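PDB 7RAG: germination-specific N-acetylmuramoyl-L-alanine amidase, Autolysin, which hydrolyses the amide bond between N-acetylmuramic acid and L-alanine in peptidoglycan as a zinc-dependent amidase that a lipoprotein activates allosterically during spore formation. Local coordinates for the interface of chains C and A and the interface of chains C and B. Sequence-based numbering; all coordinates share one arbitrary frame. Chains: chain A/B, Germination-specific N-acetylmuramoyl-L-alanine amidase, Autolysin; chain C, Lipoprotein.

Contact 1: the interface of chains C and A. Residues chain C 58, 63-64; chain A 51, 54-55, 58, 195.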
# COMPACT_ATOMS: atom_id res chain seq x y z
N VAL C 58 -8.80 16.17 -7.13
CA VAL C 58 -8.97 17.46 -7.77
C VAL C 58 -9.96 17.34 -8.91
O VAL C 58 -9.86 16.42 -9.74
CB VAL C 58 -7.64 18.02 -8.27
CG1 VAL C 58 -7.84 19.46 -8.61
CG2 VAL C 58 -6.57 17.86 -7.21
N HIS C 63 -6.61 20.67 -15.95
CA HIS C 63 -5.32 19.99 -15.96
C HIS C 63 -5.23 18.97 -14.82
O HIS C 63 -4.63 17.90 -14.99
CB HIS C 63 -4.19 21.03 -15.87
CG HIS C 63 -2.86 20.46 -15.46
ND1 HIS C 63 -2.00 21.14 -14.62
CD2 HIS C 63 -2.26 19.29 -15.76
CE1 HIS C 63 -0.92 20.40 -14.42
NE2 HIS C 63 -1.05 19.28 -15.11
N LEU C 64 -5.81 19.29 -13.67
CA LEU C 64 -5.65 18.44 -12.49
C LEU C 64 -6.79 17.46 -12.30
O LEU C 64 -6.67 16.56 -11.46
CB LEU C 64 -5.54 19.31 -11.24
CG LEU C 64 -4.37 20.28 -11.22
CD1 LEU C 64 -4.37 21.05 -9.92
CD2 LEU C 64 -3.05 19.59 -11.43
N LYS A 51 2.02 24.60 -15.15
CA LYS A 51 1.49 23.27 -14.82
C LYS A 51 2.03 22.79 -13.49
O LYS A 51 1.28 22.27 -12.64
CB LYS A 51 1.83 22.26 -15.92
CG LYS A 51 1.36 22.63 -17.32
CD LYS A 51 -0.13 22.71 -17.42
CE LYS A 51 -0.59 22.91 -18.88
NZ LYS A 51 -2.09 22.83 -19.02
N GLU A 54 0.54 24.48 -10.51
CA GLU A 54 -0.76 23.91 -10.13
C GLU A 54 -0.60 22.60 -9.36
O GLU A 54 -1.27 22.39 -8.34
CB GLU A 54 -1.63 23.73 -11.37
CG GLU A 54 -2.16 25.03 -11.87
CD GLU A 54 -2.98 24.91 -13.14
OE1 GLU A 54 -3.07 23.78 -13.70
OE2 GLU A 54 -3.52 25.96 -13.56
N LEU A 55 0.30 21.72 -9.82
CA LEU A 55 0.54 20.47 -9.09
C LEU A 55 0.95 20.74 -7.65
O LEU A 55 0.41 20.14 -6.72
CB LEU A 55 1.61 19.63 -9.79
CG LEU A 55 1.12 18.98 -11.10
CD1 LEU A 55 2.29 18.42 -11.90
CD2 LEU A 55 0.08 17.91 -10.82
N SER A 58 -1.86 22.58 -5.43
CA SER A 58 -3.01 21.74 -5.10
C SER A 58 -2.64 20.66 -4.09
O SER A 58 -3.55 20.07 -3.51
CB SER A 58 -3.62 21.10 -6.36
OG SER A 58 -2.69 20.29 -7.05
N GLU A 195 2.34 18.70 -19.56
CA GLU A 195 1.78 18.25 -18.28
C GLU A 195 2.50 17.00 -17.77
O GLU A 195 2.72 16.86 -16.56
CB GLU A 195 0.28 17.99 -18.41
CG GLU A 195 -0.51 19.24 -18.66
CD GLU A 195 -1.99 18.98 -18.87
OE1 GLU A 195 -2.41 17.80 -18.86
OE2 GLU A 195 -2.74 19.97 -19.03

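Contact 2: the interface of chains C and B. Residues chain C 33-35, 38-40, 42; chain B 53-54, 57, 61-63.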
# COMPACT_ATOMS: atom_id res chain seq x y z
N VAL C 33 -5.57 -25.96 14.98
CA VAL C 33 -6.11 -26.28 13.66
C VAL C 33 -6.12 -27.78 13.52
O VAL C 33 -5.12 -28.44 13.82
CB VAL C 33 -5.28 -25.63 12.54
CG1 VAL C 33 -5.92 -25.91 11.18
CG2 VAL C 33 -5.15 -24.11 12.79
N VAL C 34 -7.26 -28.33 13.12
CA VAL C 34 -7.46 -29.78 13.10
C VAL C 34 -7.84 -30.17 11.67
O VAL C 34 -9.00 -30.05 11.29
CB VAL C 34 -8.53 -30.23 14.10
CG1 VAL C 34 -8.65 -31.75 14.07
CG2 VAL C 34 -8.20 -29.72 15.49
N GLY C 35 -6.87 -30.65 10.90
CA GLY C 35 -7.18 -31.22 9.58
C GLY C 35 -7.58 -32.68 9.70
O GLY C 35 -8.35 -33.02 10.60
N SER C 38 -3.05 -35.12 12.82
CA SER C 38 -2.85 -34.49 14.12
C SER C 38 -3.21 -33.00 14.07
O SER C 38 -2.91 -32.33 13.09
CB SER C 38 -1.39 -34.65 14.56
OG SER C 38 -1.01 -36.02 14.51
N PRO C 39 -3.83 -32.46 15.12
CA PRO C 39 -3.94 -31.01 15.23
C PRO C 39 -2.56 -30.37 15.25
O PRO C 39 -1.54 -31.03 15.44
CB PRO C 39 -4.69 -30.79 16.55
CG PRO C 39 -4.57 -32.06 17.29
CD PRO C 39 -4.40 -33.16 16.29
N HIS C 40 -2.54 -29.07 14.96
CA HIS C 40 -1.33 -28.26 15.01
C HIS C 40 -1.66 -26.99 15.76
O HIS C 40 -2.80 -26.50 15.71
CB HIS C 40 -0.83 -27.93 13.59
CG HIS C 40 0.65 -27.84 13.48
ND1 HIS C 40 1.46 -28.95 13.35
CD2 HIS C 40 1.49 -26.77 13.48
CE1 HIS C 40 2.72 -28.57 13.27
NE2 HIS C 40 2.77 -27.25 13.34
N TYR C 42 -0.66 -22.90 16.96
CA TYR C 42 0.01 -21.68 16.57
C TYR C 42 -0.23 -20.65 17.64
O TYR C 42 -1.25 -20.70 18.34
CB TYR C 42 -0.51 -21.18 15.23
CG TYR C 42 -0.45 -22.21 14.15
CD1 TYR C 42 0.65 -22.30 13.31
CD2 TYR C 42 -1.51 -23.08 13.95
CE1 TYR C 42 0.71 -23.25 12.32
CE2 TYR C 42 -1.47 -24.02 12.96
CZ TYR C 42 -0.35 -24.11 12.15
OH TYR C 42 -0.32 -25.06 11.15
N ARG B 53 2.08 -26.59 5.08
CA ARG B 53 0.95 -26.77 5.96
C ARG B 53 0.91 -25.69 7.04
O ARG B 53 -0.15 -25.12 7.33
CB ARG B 53 1.02 -28.18 6.59
CG ARG B 53 -0.15 -28.55 7.47
CD ARG B 53 0.10 -28.15 8.93
NE ARG B 53 -0.78 -28.86 9.86
CZ ARG B 53 -0.52 -30.05 10.37
NH1 ARG B 53 0.62 -30.67 10.03
NH2 ARG B 53 -1.37 -30.62 11.22
N GLU B 54 2.05 -25.43 7.68
CA GLU B 54 2.06 -24.39 8.71
C GLU B 54 1.73 -23.01 8.13
O GLU B 54 0.93 -22.26 8.70
CB GLU B 54 3.40 -24.38 9.44
CG GLU B 54 3.53 -25.53 10.37
CD GLU B 54 4.87 -25.60 11.07
OE1 GLU B 54 5.77 -24.77 10.76
OE2 GLU B 54 5.01 -26.51 11.94
N GLU B 57 -2.20 -23.04 7.27
CA GLU B 57 -3.09 -23.08 8.42
C GLU B 57 -2.99 -21.81 9.25
O GLU B 57 -4.00 -21.33 9.77
CB GLU B 57 -2.79 -24.31 9.28
CG GLU B 57 -3.03 -25.62 8.55
CD GLU B 57 -3.19 -26.82 9.47
OE1 GLU B 57 -2.60 -26.82 10.59
OE2 GLU B 57 -3.92 -27.79 9.07
N GLY B 61 -6.39 -21.14 6.34
CA GLY B 61 -6.79 -22.23 5.49
C GLY B 61 -6.77 -23.55 6.26
O GLY B 61 -6.08 -23.69 7.28
N LEU B 62 -7.55 -24.51 5.80
CA LEU B 62 -7.55 -25.84 6.38
C LEU B 62 -6.77 -26.76 5.47
O LEU B 62 -7.01 -26.76 4.26
CB LEU B 62 -8.97 -26.36 6.56
CG LEU B 62 -9.05 -27.57 7.47
CD1 LEU B 62 -8.71 -27.18 8.91
CD2 LEU B 62 -10.43 -28.15 7.40
N VAL B 63 -5.86 -27.56 6.03
CA VAL B 63 -5.03 -28.45 5.23
C VAL B 63 -5.47 -29.89 5.45
O VAL B 63 -5.68 -30.32 6.60
CB VAL B 63 -3.53 -28.28 5.52
CG1 VAL B 63 -2.72 -29.35 4.79
CG2 VAL B 63 -3.07 -26.90 5.09
O HOH W 1 -4.21 -29.40 11.50

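Contact 1: the interface of chains C and A
The imidazole of C:His63, from the 3-10 helix 62-64 of the LolA-family lipoprotein, is covered on both faces and held at its edge where it enters between helices 41-58 and 191-211 of the Amidase_3-family enzyme. A:Lys51 CD lies over one face, 3.9 Å from the C:His63 ring centroid, as a CH-pi contact, while C:Leu64 CD2, from the neighbouring residue of the same chain, covers the other; both are displaced toward the rim. At the edge, in the ring plane, sit A:Glu54 OE1 and the backbone A:Lys51 O, 3.4 Å from C:His63 CE1. C:His63 carries CG anti to the backbone N (chi1 163°), and its ND1-H reaches A:Glu54 OE1 at 3.0 Å. That bond is nearly straight, 162° at the hydrogen, and uses the anti lone pair of a carboxylate almost coplanar with the ring. A:Glu195 meets the CD2 side of the imidazole tip to tip. A:Glu195 OE2 accepts from A:Lys51 NZ at 2.9 Å, a salt bridge that ties the two helices together and probably steadies the lysine arm beside the ring. The two carboxylates could favour a protonated imidazole, though A:Lys51 NZ, 4.7 Å from C:His63 ND1, would oppose it. C:Leu64 then presses CD2 against A:Leu55 CD2 at 3.6 Å and CD1 against A:Ser58 CB. A:Ser58 OG, in the crowded position between backbone N and carbonyl carbon, turns back to A:Glu54 O at 2.8 Å.

Contact 2: the interface of chains C and B
Strands 24-33 and 40-58 of the lipoprotein, with the loop that joins them, lie against helix 41-58 of the amidase and the start of its strand 62-65. The tip of this beta-hairpin presents C:His40 and C:Tyr42 to the helix. C:Tyr42, with CG anti to its carbonyl carbon (chi1 -54°), donates its phenol hydroxyl OH to B:Glu57 OE1 at 2.9 Å. The oxygen lies at the edge of the phenol ring, in plane, and offers its anti lone pair, although ring and carboxylate are turned steeply against each other. B:Arg53 NE also donates to B:Glu57 OE1, at 2.8 Å and from well above the carboxylate plane, so two donors grip one oxygen and fix the acid. The bend at chi2 (-90°) turns B:Arg53 toward the hairpin, where C:His40 ND1 stands 3.7 Å above the centre of the guanidinium plane. On the far side of the imidazole, C:His40 NE2 donates to B:Glu54 OE2 at 2.8 Å, a bent bond of 132° at the hydrogen that leaves the ring plane. The nearby acid may favour a charged histidine, whereas the guanidinium would oppose it. C:Val33 CG1, anti to the backbone N, packs on the B:Glu57 carboxylate and approaches B:Leu62 CD1 to 3.8 Å. A water bridges the two chains: the oxygen of water 1 bonds C:Val33 O at 2.7 Å, together with C:Gly35 N, B:Arg53 NH2 and B:Glu57 OE2.

About 53 Å separates the C-alpha centres of contacts 1 and 2, yet both draw on the long strand 40-58 of the lipoprotein: contact 2 uses its beginning, contact 1 its end and the next 3-10 helix. Different flanks of amidase helix 41-58 serve, and Glu54 lends OE1 to His63 in contact 1 and OE2 to His40 in contact 2. Each amidase can hold both lipoproteins at once, its Glu54 between their histidines, closing the deposited two-plus-two assembly. Coordinates alone do not settle whether this assembly forms in cells, or which contact carries allosteric activation. Zinc ligand Glu41 begins the shared helix, a possible route to the active site.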